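Local coordinates for protein 2-c-methyl-d-erythritol 2,4-cyclodiphosphate synthase (Plasmodium falciparum, PDB 4C81) that catalyses the cyclisation of 4-diphosphocytidyl-2-C-methyl-D-erythritol 2-phosphate to 2-C-methyl-D-erythritol 2,4-cyclodiphosphate with release of CMP, a step in isoprenoid precursor synthesis, at residues L44-V49 and K169-F174; D63-S68 and V119-I124; P128-I133 and I152-K157. The protein carries 1 engineered substitution. All blocks are in the same frame, centred on the assembly; numbering follows the deposited sequence.

Contact 1. Residues L44-V49 and K169-F174; sequences LTLGGV and KAIECF. With ZN (zinc ion), chain C.
Leu44, Leu46 and Ile171 meet through methyl groups alone, and the flat groups of strand 170-174, the carboxylate of Glu172 and the ring of Phe174, face away from them on its other side. The Glu172 carboxylate binds its zinc ion through one oxygen: OE1 lies 2.4 Å from the metal, whereas OE2 stays 3.5 Å from it. OE1 is also hydrogen-bonded to Tyr14 OH, and His159 of the second subunit binds the same zinc. The Phe174 ring meets the Phe174 rings of both other subunits edge-to-face, while Tyr14 of its own chain leans against it with the ring planes about 55° apart. One face of the strand thus serves the trimer interface and the other the interior of the subunit.

On that inner face Leu44 and Ile171 approach tip to tip. Ile171 CD1 lies 3.8 Å from Leu44 CD2 and 4.0 Å from Leu44 CD1, and so points into the fork of the leucine. The extended isoleucine branch (chi2 173°) carries CD1 out to this point, and Leu46 CD1 approaches it more loosely at 4.3 Å.

Beyond Leu46 the chain reverses in a type I' turn of Leu46 to Val49, with Gly47 and Gly48 at its corners and backbone bonds in both directions between Leu46 and Val49. The side chain of Asp63 accepts from both glycine N-H groups, which ties this hairpin to the start of helix 64-77. Ile64 of that helix touches both Leu46 and Ile171, Ile19 of strand 9-21 packs against Ile171, and Val49 packs against helix 130-145; the small hairpin of strands 43-46 and 49-51 is thereby joined to the main sheet and two of its helices.

Contact 2. Residues D63-S68 and V119-I124; sequences DIIYHS and VDINVI. With ZN (zinc ion), chain B.
Helix 64-68 crosses strand 119-124 obliquely, at 138° between their directions and 9.8 Å between their axes, with Ile65 and Ile121 nearest in the backbone. Val123 receives two isoleucines, each crossing it at about a right angle: its CG1 meets Ile64 CD1 at 4.1 Å, and its CG2 lies 3.9 Å from both CG1 and CD1 of Ile65. The two methyls of one valine thus serve successive helix residues. Ile65 also spreads along the strand, because its CG2 stands anti to the backbone N (CG1 at chi1 -67°) and reaches Ile121 CD1 at 4.3 Å. Every touching residue is buried, and no hydrogen bond crosses the contact.

At the helix start, away from this apolar patch, lie Asp63 and His67. Asp63 is the N-cap, its OD1 accepting from Tyr66 N in a nearly straight bond (177°) that arrives from above the carboxylate plane. One turn later His67 offers ND1 to a zinc ion 2.1 Å away. Asp63 O sits 3.1 Å over one face of the imidazole, toward its rim, and the ring NE2 is hydrogen-bonded to Ser98 OG. Asp15, His17 and a water complete the metal shell. Here the layer of helix on sheet of an alpha/beta subunit carries, on the first turn of the helix, one ligand of the zinc site characteristic of IspF synthases.

Contact 3. Residues P128-I133 and I152-K157; sequences PKISNI and ISVKGK. With CDP (cytidine-5'-diphosphate), chain D.
Ile130 carries the contact with strand 152-157, and the chain reaches it through two residues that already border the nucleotide. Pro128, preceded by a cis peptide bond, brings its carbonyl O to 2.8 Å from N4 of CDP. Lys129 starts away from the strand; its bent chain runs past the base to the ribose, with CE 3.6 Å from CDP C1'.

At Ile130 backbone and side chain divide the work. The N-H bonds to CDP N3 (3.1 Å, 142°), while the branches go to the strand: with CG1 beside the backbone N (chi1 -63°), CG2 is swung over to lie 3.9 Å from Val154 CG2, and CG1 comes equally close to Gly156 CA, where no side chain intervenes. On either side of Gly156, Lys155 leaves the strand on the side turned from Ile130, its NZ making a salt bridge to Asp120, and Lys157 NZ makes a weak bond to the diphosphate oxygen O1B and a salt bridge to Asp15 of the third subunit. Ile130 seats the beginning of helix 130-145 on the second strand of a beta-alpha-beta crossover, in which strands 114-124 and 152-157 are parallel neighbours.

Ser131 adds a second backbone bond, from its N to CDP O2 (3.0 Å), so that consecutive N-H groups read one edge of the cytosine; its side chain packs on Thr84 of the third subunit. Ile133 touches Ile51 of the hairpin.

The three contacts share one sheet, in which strand 114-124 of contact 2 runs between strand 170-181 of contact 1 and strand 152-157 of contact 3. Backbone bonds join them: Glu172 O lies 2.8 Å from Ile124 N, and Lys155 O is equally near Val123 N. The salt bridge from Asp120 OD1 to Lys155 NZ (2.7 Å) also links contacts 2 and 3. On the helix-covered face of the sheet, Leu46 CD2 lies 3.6 Å from Ile130 CD1, joining contacts 1 and 3. Contact 2 carries zinc ligand His67 at one end, while its Val123 side chain comes within about 5 Å of the CDP of contact 3, whose site is completed by the third subunit.

Contact 1. Residues L44-V49 and K169-F174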
# COMPACT_ATOMS: atom_id res chain seq x y z
N LEU A 44 2.81 -14.50 20.16
CA LEU A 44 2.86 -13.34 19.25
C LEU A 44 3.07 -12.03 20.01
O LEU A 44 2.47 -11.79 21.06
CB LEU A 44 1.56 -13.24 18.44
CG LEU A 44 1.37 -12.00 17.55
CD1 LEU A 44 2.38 -11.99 16.41
CD2 LEU A 44 -0.05 -11.94 17.01
N THR A 45 3.93 -11.18 19.45
CA THR A 45 4.09 -9.80 19.89
C THR A 45 3.69 -8.90 18.73
O THR A 45 4.09 -9.14 17.60
CB THR A 45 5.55 -9.50 20.29
OG1 THR A 45 5.99 -10.45 21.26
CG2 THR A 45 5.67 -8.09 20.86
N LEU A 46 2.90 -7.87 19.03
CA LEU A 46 2.36 -6.98 18.01
C LEU A 46 2.48 -5.53 18.48
O LEU A 46 1.83 -5.12 19.44
CB LEU A 46 0.90 -7.36 17.71
CG LEU A 46 0.26 -6.91 16.40
CD1 LEU A 46 1.04 -7.41 15.20
CD2 LEU A 46 -1.18 -7.39 16.34
N GLY A 47 3.33 -4.76 17.80
CA GLY A 47 3.64 -3.39 18.22
C GLY A 47 4.19 -3.34 19.63
O GLY A 47 3.89 -2.42 20.39
N GLY A 48 4.97 -4.36 19.99
CA GLY A 48 5.53 -4.48 21.34
C GLY A 48 4.57 -5.02 22.39
O GLY A 48 4.95 -5.13 23.56
N VAL A 49 3.34 -5.35 22.00
CA VAL A 49 2.33 -5.84 22.94
C VAL A 49 2.17 -7.35 22.79
O VAL A 49 1.90 -7.85 21.70
CB VAL A 49 0.95 -5.18 22.69
CG1 VAL A 49 -0.07 -5.68 23.71
CG2 VAL A 49 1.06 -3.66 22.74
N LYS A 169 -4.47 -18.18 9.29
CA LYS A 169 -3.19 -18.84 9.04
C LYS A 169 -2.04 -17.83 9.09
O LYS A 169 -0.89 -18.22 9.28
CB LYS A 169 -3.20 -19.54 7.68
CG LYS A 169 -4.20 -20.70 7.59
CD LYS A 169 -4.24 -21.31 6.19
CE LYS A 169 -3.01 -22.17 5.91
NZ LYS A 169 -3.10 -22.86 4.60
N ALA A 170 -2.36 -16.55 8.92
CA ALA A 170 -1.34 -15.50 8.93
C ALA A 170 -1.95 -14.15 9.27
O ALA A 170 -3.17 -13.98 9.26
CB ALA A 170 -0.64 -15.43 7.57
N ILE A 171 -1.08 -13.19 9.59
CA ILE A 171 -1.45 -11.78 9.76
C ILE A 171 -0.46 -10.93 8.98
O ILE A 171 0.70 -11.31 8.82
CB ILE A 171 -1.48 -11.35 11.24
CG1 ILE A 171 -0.14 -11.66 11.94
CG2 ILE A 171 -2.63 -12.05 11.98
CD1 ILE A 171 -0.05 -11.12 13.35
N GLU A 172 -0.90 -9.77 8.51
CA GLU A 172 -0.01 -8.91 7.73
C GLU A 172 -0.18 -7.44 8.06
O GLU A 172 -1.17 -7.02 8.67
CB GLU A 172 -0.11 -9.19 6.22
CG GLU A 172 -1.40 -8.82 5.53
CD GLU A 172 -1.39 -9.20 4.04
OE1 GLU A 172 -0.63 -10.12 3.66
OE2 GLU A 172 -2.14 -8.57 3.26
N CYS A 173 0.84 -6.66 7.71
CA CYS A 173 0.90 -5.25 8.05
C CYS A 173 1.47 -4.46 6.88
O CYS A 173 2.44 -4.89 6.26
CB CYS A 173 1.79 -5.03 9.29
SG CYS A 173 1.71 -3.35 9.95
N PHE A 174 0.85 -3.31 6.59
CA PHE A 174 1.41 -2.29 5.72
C PHE A 174 1.67 -1.05 6.54
O PHE A 174 0.76 -0.52 7.17
CB PHE A 174 0.43 -1.95 4.59
CG PHE A 174 0.28 -3.03 3.58
CD1 PHE A 174 -0.58 -4.09 3.81
CD2 PHE A 174 1.00 -3.00 2.39
CE1 PHE A 174 -0.73 -5.11 2.87
CE2 PHE A 174 0.85 -4.01 1.45
CZ PHE A 174 -0.01 -5.06 1.69
ZN ZN C . -0.91 -11.51 1.78

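Contact 2. Residues D63-S68 and V119-I124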
# COMPACT_ATOMS: atom_id res chain seq x y z
N ASP A 63 6.65 -9.85 15.06
CA ASP A 63 6.02 -8.54 15.23
C ASP A 63 5.92 -7.79 13.90
O ASP A 63 6.78 -6.98 13.56
CB ASP A 63 6.79 -7.71 16.27
CG ASP A 63 6.01 -6.50 16.76
OD1 ASP A 63 5.23 -5.91 15.98
OD2 ASP A 63 6.17 -6.13 17.94
N ILE A 64 4.85 -8.08 13.16
CA ILE A 64 4.64 -7.49 11.83
C ILE A 64 4.63 -5.96 11.86
O ILE A 64 5.02 -5.32 10.88
CB ILE A 64 3.34 -8.02 11.14
CG1 ILE A 64 2.11 -7.83 12.04
CG2 ILE A 64 3.51 -9.48 10.72
CD1 ILE A 64 0.79 -8.17 11.36
N ILE A 65 4.18 -5.37 12.96
CA ILE A 65 4.11 -3.91 13.07
C ILE A 65 5.52 -3.31 13.15
O ILE A 65 5.89 -2.44 12.35
CB ILE A 65 3.25 -3.46 14.27
CG1 ILE A 65 1.78 -3.84 14.03
CG2 ILE A 65 3.36 -1.97 14.49
CD1 ILE A 65 0.85 -3.43 15.16
N TYR A 66 6.31 -3.76 14.12
CA TYR A 66 7.68 -3.26 14.25
C TYR A 66 8.52 -3.53 13.01
O TYR A 66 9.27 -2.65 12.57
CB TYR A 66 8.37 -3.86 15.49
CG TYR A 66 8.04 -3.21 16.83
CD1 TYR A 66 7.27 -2.05 16.92
CD2 TYR A 66 8.55 -3.74 18.01
CE1 TYR A 66 6.99 -1.46 18.14
CE2 TYR A 66 8.28 -3.15 19.24
CZ TYR A 66 7.50 -2.02 19.30
OH TYR A 66 7.23 -1.44 20.51
N HIS A 67 8.39 -4.72 12.43
CA HIS A 67 9.17 -5.09 11.25
C HIS A 67 8.78 -4.23 10.05
O HIS A 67 9.65 -3.72 9.34
CB HIS A 67 9.03 -6.58 10.92
CG HIS A 67 9.46 -7.49 12.03
ND1 HIS A 67 9.23 -8.85 12.00
CD2 HIS A 67 10.06 -7.23 13.21
CE1 HIS A 67 9.69 -9.39 13.11
NE2 HIS A 67 10.20 -8.43 13.87
N SER A 68 7.48 -4.06 9.81
CA SER A 68 7.02 -3.25 8.68
C SER A 68 7.39 -1.78 8.86
O SER A 68 7.73 -1.11 7.88
CB SER A 68 5.52 -3.41 8.46
OG SER A 68 4.78 -2.82 9.50
N VAL A 119 3.34 8.33 10.56
CA VAL A 119 3.27 6.94 10.11
C VAL A 119 1.81 6.47 10.24
O VAL A 119 1.13 6.81 11.21
CB VAL A 119 4.23 6.02 10.91
CG1 VAL A 119 3.82 5.93 12.37
CG2 VAL A 119 4.30 4.64 10.28
N ASP A 120 1.34 5.74 9.23
CA ASP A 120 -0.00 5.17 9.22
C ASP A 120 0.15 3.67 8.95
O ASP A 120 0.74 3.27 7.95
CB ASP A 120 -0.89 5.81 8.14
CG ASP A 120 -2.36 5.41 8.26
OD1 ASP A 120 -2.76 4.84 9.30
OD2 ASP A 120 -3.13 5.67 7.31
N ILE A 121 -0.39 2.87 9.86
CA ILE A 121 -0.15 1.44 9.90
C ILE A 121 -1.49 0.71 9.75
O ILE A 121 -2.44 1.00 10.48
CB ILE A 121 0.53 1.03 11.22
CG1 ILE A 121 1.86 1.78 11.39
CG2 ILE A 121 0.76 -0.46 11.25
CD1 ILE A 121 2.35 1.83 12.81
N ASN A 122 -1.54 -0.21 8.80
CA ASN A 122 -2.71 -1.03 8.52
C ASN A 122 -2.41 -2.50 8.78
O ASN A 122 -1.62 -3.11 8.06
CB ASN A 122 -3.12 -0.88 7.06
CG ASN A 122 -3.76 0.46 6.78
OD1 ASN A 122 -4.69 0.86 7.47
ND2 ASN A 122 -3.26 1.15 5.76
N VAL A 123 -3.03 -3.05 9.82
CA VAL A 123 -2.92 -4.47 10.12
C VAL A 123 -4.12 -5.19 9.53
O VAL A 123 -5.25 -4.77 9.72
CB VAL A 123 -2.86 -4.72 11.64
CG1 VAL A 123 -2.82 -6.22 11.95
CG2 VAL A 123 -1.66 -4.01 12.25
N ILE A 124 -3.87 -6.27 8.79
CA ILE A 124 -4.93 -7.10 8.22
C ILE A 124 -4.87 -8.43 8.95
O ILE A 124 -3.90 -9.18 8.82
CB ILE A 124 -4.79 -7.29 6.70
CG1 ILE A 124 -4.60 -5.94 6.01
CG2 ILE A 124 -6.03 -8.00 6.16
CD1 ILE A 124 -4.44 -6.02 4.51
ZN ZN B . 8.58 -9.91 10.36
O HOH W 1 9.99 -9.80 9.21

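Contact 3. Residues P128-I133 and I152-K157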
# COMPACT_ATOMS: atom_id res chain seq x y z
N PRO A 128 -5.56 -10.49 16.59
CA PRO A 128 -6.37 -9.87 17.63
C PRO A 128 -7.02 -8.56 17.20
O PRO A 128 -6.81 -8.09 16.07
CB PRO A 128 -5.35 -9.61 18.74
CG PRO A 128 -4.10 -9.34 18.02
CD PRO A 128 -4.13 -10.19 16.78
N LYS A 129 -7.81 -8.00 18.11
CA LYS A 129 -8.52 -6.75 17.90
C LYS A 129 -7.58 -5.58 18.23
O LYS A 129 -7.34 -5.26 19.39
CB LYS A 129 -9.78 -6.72 18.77
CG LYS A 129 -11.08 -6.39 18.04
CD LYS A 129 -11.36 -4.90 18.04
CE LYS A 129 -12.74 -4.60 17.46
NZ LYS A 129 -13.84 -5.13 18.31
N ILE A 130 -7.02 -4.99 17.18
CA ILE A 130 -6.12 -3.83 17.26
C ILE A 130 -6.69 -2.65 18.06
O ILE A 130 -5.97 -2.00 18.80
CB ILE A 130 -5.70 -3.33 15.85
CG1 ILE A 130 -4.90 -4.41 15.10
CG2 ILE A 130 -4.86 -2.06 15.94
CD1 ILE A 130 -3.63 -4.83 15.80
N SER A 131 -7.99 -2.39 17.91
CA SER A 131 -8.60 -1.26 18.63
C SER A 131 -8.54 -1.42 20.16
O SER A 131 -8.51 -0.43 20.88
CB SER A 131 -10.04 -1.01 18.16
OG SER A 131 -10.90 -2.06 18.56
N ASN A 132 -8.50 -2.67 20.64
CA ASN A 132 -8.37 -2.94 22.08
C ASN A 132 -6.95 -2.71 22.61
O ASN A 132 -6.77 -2.53 23.82
CB ASN A 132 -8.81 -4.37 22.41
CG ASN A 132 -10.30 -4.61 22.19
OD1 ASN A 132 -10.74 -5.75 22.06
ND2 ASN A 132 -11.08 -3.53 22.16
N ILE A 133 -5.95 -2.75 21.73
CA ILE A 133 -4.55 -2.57 22.13
C ILE A 133 -3.88 -1.37 21.45
O ILE A 133 -2.67 -1.18 21.60
CB ILE A 133 -3.72 -3.87 21.90
CG1 ILE A 133 -3.76 -4.32 20.43
CG2 ILE A 133 -4.24 -4.99 22.81
CD1 ILE A 133 -2.84 -5.49 20.12
N ILE A 152 1.35 9.11 14.93
CA ILE A 152 1.17 7.66 14.73
C ILE A 152 -0.31 7.28 14.59
O ILE A 152 -1.15 7.71 15.39
CB ILE A 152 1.76 6.86 15.90
CG1 ILE A 152 3.23 7.23 16.13
CG2 ILE A 152 1.63 5.36 15.66
CD1 ILE A 152 3.80 6.68 17.42
N SER A 153 -0.60 6.46 13.58
CA SER A 153 -1.91 5.83 13.42
C SER A 153 -1.70 4.33 13.27
O SER A 153 -0.81 3.90 12.53
CB SER A 153 -2.62 6.38 12.19
OG SER A 153 -3.75 5.58 11.86
N VAL A 154 -2.53 3.56 13.97
CA VAL A 154 -2.58 2.11 13.78
C VAL A 154 -4.04 1.66 13.72
O VAL A 154 -4.85 2.03 14.58
CB VAL A 154 -1.80 1.34 14.87
CG1 VAL A 154 -2.41 1.58 16.25
CG2 VAL A 154 -1.77 -0.15 14.54
N LYS A 155 -4.37 0.90 12.68
CA LYS A 155 -5.74 0.46 12.40
C LYS A 155 -5.71 -1.01 12.01
O LYS A 155 -4.74 -1.47 11.39
CB LYS A 155 -6.34 1.28 11.25
CG LYS A 155 -5.92 2.75 11.20
CD LYS A 155 -6.73 3.56 10.19
CE LYS A 155 -6.40 3.21 8.74
NZ LYS A 155 -5.01 3.58 8.35
N GLY A 156 -6.78 -1.73 12.36
CA GLY A 156 -6.93 -3.13 11.99
C GLY A 156 -8.17 -3.37 11.15
O GLY A 156 -9.19 -2.70 11.33
N LYS A 157 -8.06 -4.31 10.22
CA LYS A 157 -9.17 -4.75 9.38
C LYS A 157 -9.12 -6.27 9.25
O LYS A 157 -8.04 -6.83 9.09
CB LYS A 157 -9.07 -4.13 7.98
CG LYS A 157 -9.25 -2.63 7.93
CD LYS A 157 -10.71 -2.22 8.08
CE LYS A 157 -11.51 -2.51 6.83
NZ LYS A 157 -12.81 -1.79 6.80
O3B CDP D . -16.78 -5.24 8.05
PB CDP D . -15.98 -3.88 8.44
O1B CDP D . -15.78 -3.12 7.05
O2B CDP D . -16.71 -3.04 9.41
O3A CDP D . -14.48 -4.29 8.90
PA CDP D . -14.14 -5.50 9.91
O1A CDP D . -15.32 -6.37 10.15
O2A CDP D . -12.89 -6.12 9.43
O5' CDP D . -13.80 -4.73 11.27
C5' CDP D . -14.55 -3.59 11.72
C4' CDP D . -13.76 -2.81 12.77
O4' CDP D . -13.28 -3.77 13.75
C3' CDP D . -12.49 -2.20 12.17
O3' CDP D . -12.77 -0.91 11.62
C2' CDP D . -11.61 -2.08 13.41
O2' CDP D . -11.96 -0.91 14.16
C1' CDP D . -11.98 -3.33 14.23
N1 CDP D . -10.91 -4.35 14.05
C2 CDP D . -9.67 -4.17 14.69
O2 CDP D . -9.46 -3.18 15.39
N3 CDP D . -8.66 -5.12 14.53
C4 CDP D . -8.85 -6.26 13.74
N4 CDP D . -7.86 -7.14 13.62
C5 CDP D . -10.08 -6.45 13.11
C6 CDP D . -11.10 -5.51 13.26